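Long-range contact in putative curved DNA-binding protein (Chaetomium thermophilum var. thermophilum DSM 1495, PDB 4IPA), which probably acts in ribosome biogenesis as the fungal factor Arx1, has a methionine-aminopeptidase-like M24 fold, and may bind DNA: residues T86-P98 with Y331-R344. Sequence-based numbering, arbitrary orientation.
Sequences TVSPAAFITPYTP and YEVTGDKDNAPVCR
The carbonyl of Glu-332 receives the hydroxyl of Thr-94, OG1 lying 2.6 Å from O in the carbonyl plane, while the methyl CG2 rests against the same carbonyl oxygen. Chi1 of -55° sets OG1 anti to the carbonyl carbon of Thr-94 itself and beside its N, where the hydroxyl also accepts from Thr-334 N at 2.9 Å. Without the hydroxyl, as with an alanine here, the Glu-332 carbonyl and the Thr-334 amide would probably both lose their shared partner. Thr-334 O in turn takes two amides from one face of its plane, Ile-93 N, tilted from the plane, at 2.9 Å and Thr-94 N from above it at 3.2 Å. At Gly-335 the backbones form a single bridge with Phe-92, and CD1 of Ile-93 lies over Gly-335 C at 3.6 Å. Asp-336 N then donates in plane to Ala-91 O; its carboxylate takes Ala-340 N on OD2 and Ser-258 on OD1, which ties down the type I turn from Asp-336 to Asn-339. Beyond that turn Val-342 N binds Ala-90 O at 2.8 Å, and CG2 of Val-342 packs on Phe-92 O at 3.4 Å. Arg-344, salt-bridged to Glu-254, turns a guanidinium face to Ile-93 O, and a water accepting from its NE donates to the carbonyls of Phe-92 and Ile-93. Amides and carbonyls, with the Thr-94 hydroxyl, thus satisfy one another, consistent with a loop held mainly by its main chain.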
# COMPACT_ATOMS: atom_id res chain seq x y z
N THR A 86 -6.78 -7.73 1.34
CA THR A 86 -7.93 -6.84 1.26
C THR A 86 -8.29 -6.63 -0.20
O THR A 86 -7.43 -6.67 -1.08
CB THR A 86 -7.65 -5.47 1.91
OG1 THR A 86 -6.52 -4.87 1.26
CG2 THR A 86 -7.39 -5.62 3.41
N VAL A 87 -9.57 -6.41 -0.45
CA VAL A 87 -10.07 -6.31 -1.81
C VAL A 87 -11.09 -5.19 -1.82
O VAL A 87 -12.18 -5.33 -1.30
CB VAL A 87 -10.70 -7.65 -2.24
CG1 VAL A 87 -11.39 -7.53 -3.60
CG2 VAL A 87 -9.61 -8.73 -2.28
N SER A 88 -10.71 -4.05 -2.41
CA SER A 88 -11.47 -2.82 -2.25
C SER A 88 -12.12 -2.37 -3.55
O SER A 88 -11.44 -2.15 -4.56
CB SER A 88 -10.58 -1.71 -1.69
OG SER A 88 -9.91 -2.17 -0.54
N PRO A 89 -13.46 -2.23 -3.54
CA PRO A 89 -14.20 -1.75 -4.72
C PRO A 89 -13.83 -0.32 -5.13
O PRO A 89 -12.98 0.33 -4.50
CB PRO A 89 -15.67 -1.83 -4.29
CG PRO A 89 -15.70 -2.85 -3.18
CD PRO A 89 -14.36 -2.66 -2.45
N ALA A 90 -14.52 0.17 -6.16
CA ALA A 90 -14.18 1.36 -6.92
C ALA A 90 -13.85 2.61 -6.11
O ALA A 90 -12.79 3.21 -6.31
CB ALA A 90 -15.28 1.66 -7.95
N ALA A 91 -14.77 3.02 -5.24
CA ALA A 91 -14.54 4.24 -4.47
C ALA A 91 -13.97 4.01 -3.08
O ALA A 91 -13.87 4.95 -2.29
CB ALA A 91 -15.82 5.08 -4.39
N PHE A 92 -13.56 2.78 -2.77
CA PHE A 92 -13.01 2.50 -1.44
C PHE A 92 -11.52 2.88 -1.36
O PHE A 92 -10.73 2.48 -2.21
CB PHE A 92 -13.16 1.01 -1.10
CG PHE A 92 -14.57 0.59 -0.78
CD1 PHE A 92 -15.62 0.88 -1.64
CD2 PHE A 92 -14.84 -0.15 0.36
CE1 PHE A 92 -16.91 0.47 -1.36
CE2 PHE A 92 -16.13 -0.57 0.64
CZ PHE A 92 -17.17 -0.26 -0.22
N ILE A 93 -11.15 3.62 -0.32
CA ILE A 93 -9.75 3.95 -0.08
C ILE A 93 -9.11 3.08 1.00
O ILE A 93 -8.13 2.40 0.75
CB ILE A 93 -9.57 5.43 0.26
CG1 ILE A 93 -9.94 6.28 -0.96
CG2 ILE A 93 -8.14 5.69 0.71
CD1 ILE A 93 -10.16 7.75 -0.68
N THR A 94 -9.65 3.11 2.21
CA THR A 94 -9.21 2.18 3.23
C THR A 94 -9.27 0.73 2.71
O THR A 94 -10.27 0.31 2.17
CB THR A 94 -10.07 2.28 4.48
OG1 THR A 94 -10.06 3.64 4.94
CG2 THR A 94 -9.51 1.37 5.58
N PRO A 95 -8.18 -0.03 2.87
CA PRO A 95 -8.21 -1.42 2.39
C PRO A 95 -9.38 -2.17 3.03
O PRO A 95 -9.52 -2.12 4.25
CB PRO A 95 -6.87 -1.99 2.88
CG PRO A 95 -5.98 -0.81 3.04
CD PRO A 95 -6.87 0.36 3.43
N TYR A 96 -10.19 -2.84 2.21
CA TYR A 96 -11.44 -3.45 2.65
C TYR A 96 -11.29 -4.94 2.99
O TYR A 96 -10.71 -5.70 2.21
CB TYR A 96 -12.49 -3.27 1.54
CG TYR A 96 -13.90 -3.60 1.95
CD1 TYR A 96 -14.48 -3.01 3.07
CD2 TYR A 96 -14.68 -4.47 1.19
CE1 TYR A 96 -15.79 -3.31 3.44
CE2 TYR A 96 -15.97 -4.77 1.55
CZ TYR A 96 -16.53 -4.18 2.68
OH TYR A 96 -17.84 -4.48 3.04
N THR A 97 -11.81 -5.35 4.14
CA THR A 97 -11.73 -6.75 4.57
C THR A 97 -12.79 -7.05 5.64
O THR A 97 -12.49 -7.12 6.83
CB THR A 97 -10.30 -7.14 5.06
OG1 THR A 97 -10.33 -8.39 5.76
CG2 THR A 97 -9.72 -6.08 5.98
N PRO A 98 -14.05 -7.24 5.21
CA PRO A 98 -15.22 -7.22 6.10
C PRO A 98 -15.42 -8.49 6.94
O PRO A 98 -14.79 -9.52 6.69
CB PRO A 98 -16.38 -7.03 5.13
CG PRO A 98 -15.93 -7.73 3.89
CD PRO A 98 -14.43 -7.53 3.81
N TYR A 331 -8.04 1.71 11.61
CA TYR A 331 -8.05 2.40 10.32
C TYR A 331 -9.48 2.54 9.86
O TYR A 331 -10.10 1.58 9.38
CB TYR A 331 -7.24 1.62 9.27
CG TYR A 331 -5.79 1.53 9.65
CD1 TYR A 331 -4.90 2.55 9.32
CD2 TYR A 331 -5.32 0.44 10.39
CE1 TYR A 331 -3.56 2.48 9.69
CE2 TYR A 331 -3.99 0.36 10.76
CZ TYR A 331 -3.11 1.37 10.41
OH TYR A 331 -1.80 1.28 10.79
N GLU A 332 -10.01 3.74 10.04
CA GLU A 332 -11.40 4.00 9.70
C GLU A 332 -11.64 3.77 8.24
O GLU A 332 -10.76 3.95 7.41
CB GLU A 332 -11.81 5.44 10.08
CG GLU A 332 -12.64 5.50 11.38
CD GLU A 332 -13.90 4.59 11.35
OE1 GLU A 332 -14.39 4.25 10.24
OE2 GLU A 332 -14.40 4.21 12.45
N VAL A 333 -12.86 3.35 7.93
CA VAL A 333 -13.29 3.15 6.57
C VAL A 333 -13.50 4.49 5.87
O VAL A 333 -14.33 5.30 6.27
CB VAL A 333 -14.60 2.36 6.55
CG1 VAL A 333 -15.00 2.06 5.12
CG2 VAL A 333 -14.43 1.08 7.35
N THR A 334 -12.74 4.73 4.81
CA THR A 334 -12.89 5.95 4.03
C THR A 334 -12.94 5.60 2.56
O THR A 334 -12.48 4.54 2.13
CB THR A 334 -11.74 6.94 4.26
OG1 THR A 334 -10.56 6.44 3.62
CG2 THR A 334 -11.48 7.16 5.75
N GLY A 335 -13.51 6.52 1.78
CA GLY A 335 -13.65 6.36 0.35
C GLY A 335 -13.69 7.73 -0.30
O GLY A 335 -13.65 8.76 0.37
N ASP A 336 -13.77 7.75 -1.62
CA ASP A 336 -13.74 9.01 -2.35
C ASP A 336 -14.94 9.89 -1.94
O ASP A 336 -16.08 9.43 -1.95
CB ASP A 336 -13.72 8.77 -3.86
CG ASP A 336 -13.61 10.05 -4.64
OD1 ASP A 336 -12.47 10.54 -4.75
OD2 ASP A 336 -14.64 10.58 -5.09
N LYS A 337 -14.66 11.14 -1.59
CA LYS A 337 -15.69 12.04 -1.10
C LYS A 337 -16.79 12.22 -2.14
O LYS A 337 -17.96 12.38 -1.80
CB LYS A 337 -15.10 13.40 -0.70
CG LYS A 337 -16.13 14.44 -0.23
CD LYS A 337 -16.66 15.31 -1.38
CE LYS A 337 -15.56 16.23 -1.94
NZ LYS A 337 -16.01 17.03 -3.13
N ASP A 338 -16.42 12.16 -3.41
CA ASP A 338 -17.39 12.32 -4.50
C ASP A 338 -17.98 10.98 -4.93
O ASP A 338 -18.79 10.92 -5.85
CB ASP A 338 -16.72 13.00 -5.71
CG ASP A 338 -16.19 14.38 -5.38
OD1 ASP A 338 -16.94 15.17 -4.76
OD2 ASP A 338 -15.01 14.67 -5.72
N ASN A 339 -17.56 9.89 -4.27
CA ASN A 339 -17.99 8.55 -4.64
C ASN A 339 -17.51 8.17 -6.03
O ASN A 339 -18.11 7.34 -6.70
CB ASN A 339 -19.51 8.42 -4.54
CG ASN A 339 -19.99 8.23 -3.12
OD1 ASN A 339 -20.41 7.14 -2.74
ND2 ASN A 339 -19.90 9.29 -2.31
N ALA A 340 -16.39 8.77 -6.43
CA ALA A 340 -15.75 8.46 -7.70
C ALA A 340 -14.73 7.33 -7.52
O ALA A 340 -14.24 7.08 -6.43
CB ALA A 340 -15.07 9.69 -8.22
N PRO A 341 -14.42 6.62 -8.61
CA PRO A 341 -13.43 5.54 -8.58
C PRO A 341 -12.03 6.03 -8.23
O PRO A 341 -11.66 7.15 -8.58
CB PRO A 341 -13.44 5.02 -10.02
CG PRO A 341 -14.82 5.33 -10.50
CD PRO A 341 -15.11 6.69 -9.90
N VAL A 342 -11.28 5.19 -7.53
CA VAL A 342 -9.91 5.49 -7.18
C VAL A 342 -8.98 4.37 -7.61
O VAL A 342 -9.41 3.23 -7.79
CB VAL A 342 -9.72 5.74 -5.66
CG1 VAL A 342 -10.68 6.83 -5.19
CG2 VAL A 342 -9.90 4.44 -4.88
N CYS A 343 -7.72 4.72 -7.79
CA CYS A 343 -6.70 3.78 -8.19
C CYS A 343 -5.50 3.93 -7.24
O CYS A 343 -5.15 5.05 -6.88
CB CYS A 343 -6.30 4.08 -9.64
SG CYS A 343 -5.09 2.98 -10.36
N ARG A 344 -4.91 2.82 -6.81
CA ARG A 344 -3.79 2.86 -5.86
C ARG A 344 -2.68 1.86 -6.20
O ARG A 344 -2.94 0.75 -6.69
CB ARG A 344 -4.26 2.60 -4.41
CG ARG A 344 -5.35 3.56 -3.90
CD ARG A 344 -5.55 3.46 -2.37
NE ARG A 344 -5.96 2.12 -1.96
CZ ARG A 344 -5.16 1.24 -1.36
NH1 ARG A 344 -3.90 1.55 -1.06
NH2 ARG A 344 -5.63 0.05 -1.04
O HOH W 1 -8.40 0.93 -1.46